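Local structure of 5-formyl-3-hydroxy-2-methylpyridine 4-carboxylate 5-dehydrogenase (4OM8) at residues R3-I8 with A19-G24; I148-G153 with Q159-I164. The protein oxidises 5-formyl-3-hydroxy-2-methylpyridine-4-carboxylate with NAD(+) during vitamin B6 breakdown and can also reduce the same aldehyde with NADH to 4-pyridoxate. One frame throughout, in Å; residues are numbered along the deposited sequence.

Overall arrangement
Two strand-helix contacts, both set against one mixed sheet, show how a Rossmann-type domain packs a helix on the strand that precedes it. From the N terminus, strand 4-8 leads into helix 14-23, and interaction 1 closes this first loop when the helix folds back over the strand, in the first beta-alpha-beta unit of the NAD-binding domain. Interaction 1 is complete long before the chain reaches strand 147-151 and helix 158-170, where interaction 2 closes a second, shorter loop. The contacts therefore follow in series, neither nested nor crossed. Their centres lie about 17 Å apart and their nearest atoms about 6 Å, without touching; the shared sheet ties them together.

Interaction 1: R3-I8 with A19-G24; sequences RNIAII and ARLARG
Between Leu-21 and the two isoleucines it meets, Ile-5 and Ile-7, there is no flat group; the guanidinium of Arg-20 instead has the backbone N of Gly-24 at its edge, in its plane, while its NH2 is hydrogen-bonded to the carbonyl of Ile-171. Across the contact everything is methyl against methyl. With CG of Leu-21 beside its own backbone N (chi1 -69°), the fork of its two methyls comes down on the strand. CD1 of Ile-5 reaches Leu-21 CD1 at 4.1 Å and sits equally close to CD2, the two side chains crossing at about a right angle. Ile-7 uses its CD1 as well, 4.1 Å from Leu-21 CD1, so that one leucine methyl is shared by two strand residues. This is the opening strand-turn-helix of the Rossmann fold, and the turn and the start of the helix carry what is probably the GxGxxG dinucleotide-binding motif (Gly-9, Gly-11, Gly-14). Ile-8, at the end of the strand, touches the bound NAD, whereas the side chain of Ile-7 stays about 9 Å from it. Val-28 and Ile-84, from the neighbouring strands 27-31 and 82-85, also pack on Leu-21.

Interaction 2: I148-G153 with Q159-I164; sequences IEVIAG and QTVATI
Ala-152 and Val-161 make the closest approach between segment 148-153 and helix 158-170, with Ala-152 CB 3.6 Å from Val-161 CG2. Both residues are partly exposed, whereas Val-150 and Ile-164 are buried: the shortest approach is on the side nearer solvent. The other branch of the same valine turns to the strand proper: Val-161 CG1, anti to the backbone N (chi1 172°), lies 3.9 Å from Val-150 CG1, and the two side chains meet at a slant. Val-161 thus straddles Val-150 and Ala-152, one methyl on each. Further inside, the fit is slightly more relaxed. Val-150 CG2 meets Ile-164 CG2 at 4.0 Å, while the end of that isoleucine turns away from the strand, and its side chain also touches Ile-110 of strand 110-113.

The pair belongs to a beta-alpha-beta unit in which helix 158-170 connects strand 147-151 to its parallel neighbour 174-178; Val-161 also touches Val-177 there, and Val-150 packs on Val-134 of strand 133-137. The helix side facing solvent is quite different. Gln-159 and Ala-162 are exposed and take no part in this contact. Within one helical turn, Gln-159 O accepts both Thr-163 N and Thr-163 OG1, each at 2.9 Å from that oxygen, from opposite faces of its carbonyl plane, the hydroxyl tilted 32° from it.

On the strand, Glu-149 plays a separate part. Its carboxylate is gripped through OE2 by the backbone N atoms of Val-186 and Glu-187, while OE1 is hydrogen-bonded to ND1 of His-137, a residue inferred to be important for catalysis, consistent with Glu-149 helping to orient it.

Interaction 1: R3-I8 with A19-G24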
loop_
_atom_site.group_PDB
_atom_site.type_symbol
_atom_site.label_atom_id
_atom_site.label_comp_id
_atom_site.label_asym_id
_atom_site.label_seq_id
_atom_site.Cartn_x
_atom_site.Cartn_y
_atom_site.Cartn_z
ATOM N N ARG A 3 23.252 24.197 -8.190
ATOM C CA ARG A 3 23.768 24.444 -6.845
ATOM C C ARG A 3 22.797 25.311 -6.043
ATOM O O ARG A 3 22.717 25.215 -4.823
ATOM C CB ARG A 3 25.132 25.141 -6.906
ATOM C CG ARG A 3 26.192 24.430 -7.722
ATOM C CD ARG A 3 26.630 23.124 -7.071
ATOM N NE ARG A 3 27.934 22.705 -7.586
ATOM C CZ ARG A 3 28.370 21.448 -7.593
ATOM N NH1 ARG A 3 27.605 20.458 -7.131
ATOM N NH2 ARG A 3 29.573 21.177 -8.091
ATOM N N ASN A 4 22.083 26.187 -6.742
ATOM C CA ASN A 4 21.241 27.179 -6.092
ATOM C C ASN A 4 19.787 26.943 -6.441
ATOM O O ASN A 4 19.417 26.920 -7.610
ATOM C CB ASN A 4 21.676 28.589 -6.500
ATOM C CG ASN A 4 23.151 28.832 -6.239
ATOM O OD1 ASN A 4 23.682 28.434 -5.202
ATOM N ND2 ASN A 4 23.821 29.477 -7.184
ATOM N N ILE A 5 18.972 26.740 -5.414
ATOM C CA ILE A 5 17.572 26.413 -5.605
ATOM C C ILE A 5 16.694 27.487 -4.979
ATOM O O ILE A 5 16.966 27.964 -3.874
ATOM C CB ILE A 5 17.247 25.041 -4.995
ATOM C CG1 ILE A 5 18.102 23.969 -5.686
ATOM C CG2 ILE A 5 15.740 24.745 -5.114
ATOM C CD1 ILE A 5 17.921 22.562 -5.135
ATOM N N ALA A 6 15.657 27.886 -5.703
ATOM C CA ALA A 6 14.604 28.726 -5.147
ATOM C C ALA A 6 13.337 27.894 -5.062
ATOM O O ALA A 6 13.018 27.163 -5.995
ATOM C CB ALA A 6 14.365 29.970 -6.002
ATOM N N ILE A 7 12.628 28.014 -3.948
ATOM C CA ILE A 7 11.299 27.435 -3.793
ATOM C C ILE A 7 10.261 28.550 -3.689
ATOM O O ILE A 7 10.404 29.475 -2.878
ATOM C CB ILE A 7 11.220 26.508 -2.556
ATOM C CG1 ILE A 7 12.181 25.331 -2.734
ATOM C CG2 ILE A 7 9.790 26.014 -2.358
ATOM C CD1 ILE A 7 12.418 24.508 -1.496
ATOM N N ILE A 8 9.229 28.461 -4.532
ATOM C CA ILE A 8 8.125 29.423 -4.524
ATOM C C ILE A 8 6.877 28.759 -3.962
ATOM O O ILE A 8 6.256 27.914 -4.620
ATOM C CB ILE A 8 7.834 29.954 -5.937
ATOM C CG1 ILE A 8 9.129 30.418 -6.612
ATOM C CG2 ILE A 8 6.748 31.032 -5.900
ATOM C CD1 ILE A 8 9.915 31.480 -5.834
ATOM N N ALA A 19 14.285 22.022 3.718
ATOM C CA ALA A 19 15.212 21.375 4.639
ATOM C C ALA A 19 15.927 20.192 3.977
ATOM O O ALA A 19 17.135 20.023 4.129
ATOM C CB ALA A 19 14.477 20.922 5.883
ATOM N N ARG A 20 15.182 19.381 3.224
ATOM C CA ARG A 20 15.762 18.171 2.661
ATOM C C ARG A 20 16.763 18.506 1.574
ATOM O O ARG A 20 17.800 17.853 1.458
ATOM C CB ARG A 20 14.680 17.245 2.092
ATOM C CG ARG A 20 15.243 15.953 1.505
ATOM C CD ARG A 20 15.978 15.183 2.578
ATOM N NE ARG A 20 16.626 13.959 2.108
ATOM C CZ ARG A 20 17.860 13.909 1.615
ATOM N NH1 ARG A 20 18.581 15.024 1.488
ATOM N NH2 ARG A 20 18.380 12.742 1.250
ATOM N N LEU A 21 16.440 19.509 0.759
ATOM C CA LEU A 21 17.365 19.929 -0.278
ATOM C C LEU A 21 18.634 20.533 0.320
ATOM O O LEU A 21 19.735 20.238 -0.141
ATOM C CB LEU A 21 16.686 20.935 -1.212
ATOM C CG LEU A 21 15.590 20.311 -2.084
ATOM C CD1 LEU A 21 14.774 21.406 -2.775
ATOM C CD2 LEU A 21 16.196 19.377 -3.131
ATOM N N ALA A 22 18.492 21.360 1.347
ATOM C CA ALA A 22 19.672 21.934 1.986
ATOM C C ALA A 22 20.542 20.864 2.626
ATOM O O ALA A 22 21.766 20.974 2.632
ATOM C CB ALA A 22 19.266 22.956 3.021
ATOM N N ARG A 23 19.908 19.833 3.175
ATOM C CA ARG A 23 20.655 18.751 3.813
ATOM C C ARG A 23 21.513 18.014 2.775
ATOM O O ARG A 23 22.519 17.393 3.108
ATOM C CB ARG A 23 19.684 17.789 4.515
ATOM C CG ARG A 23 20.338 16.718 5.397
ATOM C CD ARG A 23 21.073 17.332 6.576
ATOM N NE ARG A 23 20.173 18.030 7.491
ATOM C CZ ARG A 23 19.778 17.539 8.666
ATOM N NH1 ARG A 23 20.190 16.343 9.054
ATOM N NH2 ARG A 23 18.961 18.243 9.441
ATOM N N GLY A 24 21.112 18.092 1.507
ATOM C CA GLY A 24 21.890 17.518 0.422
ATOM C C GLY A 24 23.046 18.399 -0.035
ATOM O O GLY A 24 23.797 18.023 -0.930
#

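Interaction 2: I148-G153 with Q159-I164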
loop_
_atom_site.group_PDB
_atom_site.type_symbol
_atom_site.label_atom_id
_atom_site.label_comp_id
_atom_site.label_asym_id
_atom_site.label_seq_id
_atom_site.Cartn_x
_atom_site.Cartn_y
_atom_site.Cartn_z
ATOM N N ILE A 148 10.525 10.732 -5.494
ATOM C CA ILE A 148 10.075 11.892 -6.255
ATOM C C ILE A 148 9.862 11.507 -7.703
ATOM O O ILE A 148 10.725 10.863 -8.300
ATOM C CB ILE A 148 11.118 13.042 -6.173
ATOM C CG1 ILE A 148 11.305 13.486 -4.719
ATOM C CG2 ILE A 148 10.683 14.224 -7.017
ATOM C CD1 ILE A 148 12.516 14.399 -4.505
ATOM N N GLU A 149 8.711 11.893 -8.258
ATOM C CA GLU A 149 8.434 11.667 -9.677
ATOM C C GLU A 149 8.998 12.795 -10.534
ATOM O O GLU A 149 8.845 13.968 -10.194
ATOM C CB GLU A 149 6.931 11.557 -9.925
ATOM C CG GLU A 149 6.267 10.340 -9.266
ATOM C CD GLU A 149 4.782 10.349 -9.492
ATOM O OE1 GLU A 149 4.118 11.270 -8.975
ATOM O OE2 GLU A 149 4.292 9.442 -10.192
ATOM N N VAL A 150 9.627 12.436 -11.648
ATOM C CA VAL A 150 10.145 13.414 -12.605
ATOM C C VAL A 150 9.371 13.248 -13.910
ATOM O O VAL A 150 9.383 12.156 -14.494
ATOM C CB VAL A 150 11.649 13.218 -12.842
ATOM C CG1 VAL A 150 12.177 14.328 -13.736
ATOM C CG2 VAL A 150 12.405 13.220 -11.507
ATOM N N ILE A 151 8.671 14.295 -14.343
ATOM C CA ILE A 151 7.750 14.172 -15.474
ATOM C C ILE A 151 7.961 15.194 -16.578
ATOM O O ILE A 151 7.697 16.379 -16.402
ATOM C CB ILE A 151 6.280 14.292 -15.025
ATOM C CG1 ILE A 151 6.025 13.470 -13.754
ATOM C CG2 ILE A 151 5.341 13.871 -16.157
ATOM C CD1 ILE A 151 5.964 14.299 -12.461
ATOM N N ALA A 152 8.366 14.718 -17.747
ATOM C CA ALA A 152 8.438 15.599 -18.899
ATOM C C ALA A 152 7.062 15.964 -19.437
ATOM O O ALA A 152 6.176 15.112 -19.561
ATOM C CB ALA A 152 9.249 14.951 -19.993
ATOM N N GLY A 153 6.881 17.236 -19.781
ATOM C CA GLY A 153 5.770 17.623 -20.634
ATOM C C GLY A 153 6.164 17.390 -22.087
ATOM O O GLY A 153 7.293 16.989 -22.370
ATOM N N GLN A 159 17.198 16.110 -21.583
ATOM C CA GLN A 159 18.280 16.559 -20.706
ATOM C C GLN A 159 17.761 17.152 -19.391
ATOM O O GLN A 159 18.382 17.008 -18.347
ATOM C CB GLN A 159 19.145 17.596 -21.427
ATOM C CG GLN A 159 19.988 17.035 -22.577
ATOM C CD GLN A 159 19.169 16.693 -23.816
ATOM O OE1 GLN A 159 18.043 17.171 -23.991
ATOM N NE2 GLN A 159 19.735 15.856 -24.684
ATOM N N THR A 160 16.609 17.809 -19.447
ATOM C CA THR A 160 16.020 18.406 -18.254
ATOM C C THR A 160 15.601 17.318 -17.281
ATOM O O THR A 160 15.875 17.384 -16.072
ATOM C CB THR A 160 14.823 19.284 -18.628
ATOM O OG1 THR A 160 15.287 20.334 -19.491
ATOM C CG2 THR A 160 14.144 19.876 -17.380
ATOM N N VAL A 161 14.952 16.296 -17.828
ATOM C CA VAL A 161 14.544 15.151 -17.028
ATOM C C VAL A 161 15.763 14.467 -16.421
ATOM O O VAL A 161 15.785 14.166 -15.221
ATOM C CB VAL A 161 13.729 14.145 -17.874
ATOM C CG1 VAL A 161 13.477 12.866 -17.109
ATOM C CG2 VAL A 161 12.403 14.769 -18.324
ATOM N N ALA A 162 16.796 14.248 -17.230
ATOM C CA ALA A 162 17.982 13.577 -16.711
ATOM C C ALA A 162 18.661 14.398 -15.611
ATOM O O ALA A 162 19.093 13.846 -14.613
ATOM C CB ALA A 162 18.955 13.290 -17.829
ATOM N N THR A 163 18.720 15.713 -15.783
ATOM C CA THR A 163 19.386 16.569 -14.800
ATOM C C THR A 163 18.671 16.544 -13.445
ATOM O O THR A 163 19.315 16.479 -12.403
ATOM C CB THR A 163 19.484 18.019 -15.301
ATOM O OG1 THR A 163 20.297 18.060 -16.484
ATOM C CG2 THR A 163 20.115 18.922 -14.230
ATOM N N ILE A 164 17.340 16.593 -13.460
ATOM C CA ILE A 164 16.587 16.533 -12.207
ATOM C C ILE A 164 16.637 15.124 -11.595
ATOM O O ILE A 164 16.785 14.980 -10.380
ATOM C CB ILE A 164 15.134 17.001 -12.433
ATOM C CG1 ILE A 164 15.130 18.483 -12.818
ATOM C CG2 ILE A 164 14.261 16.740 -11.207
ATOM C CD1 ILE A 164 15.784 19.402 -11.787
#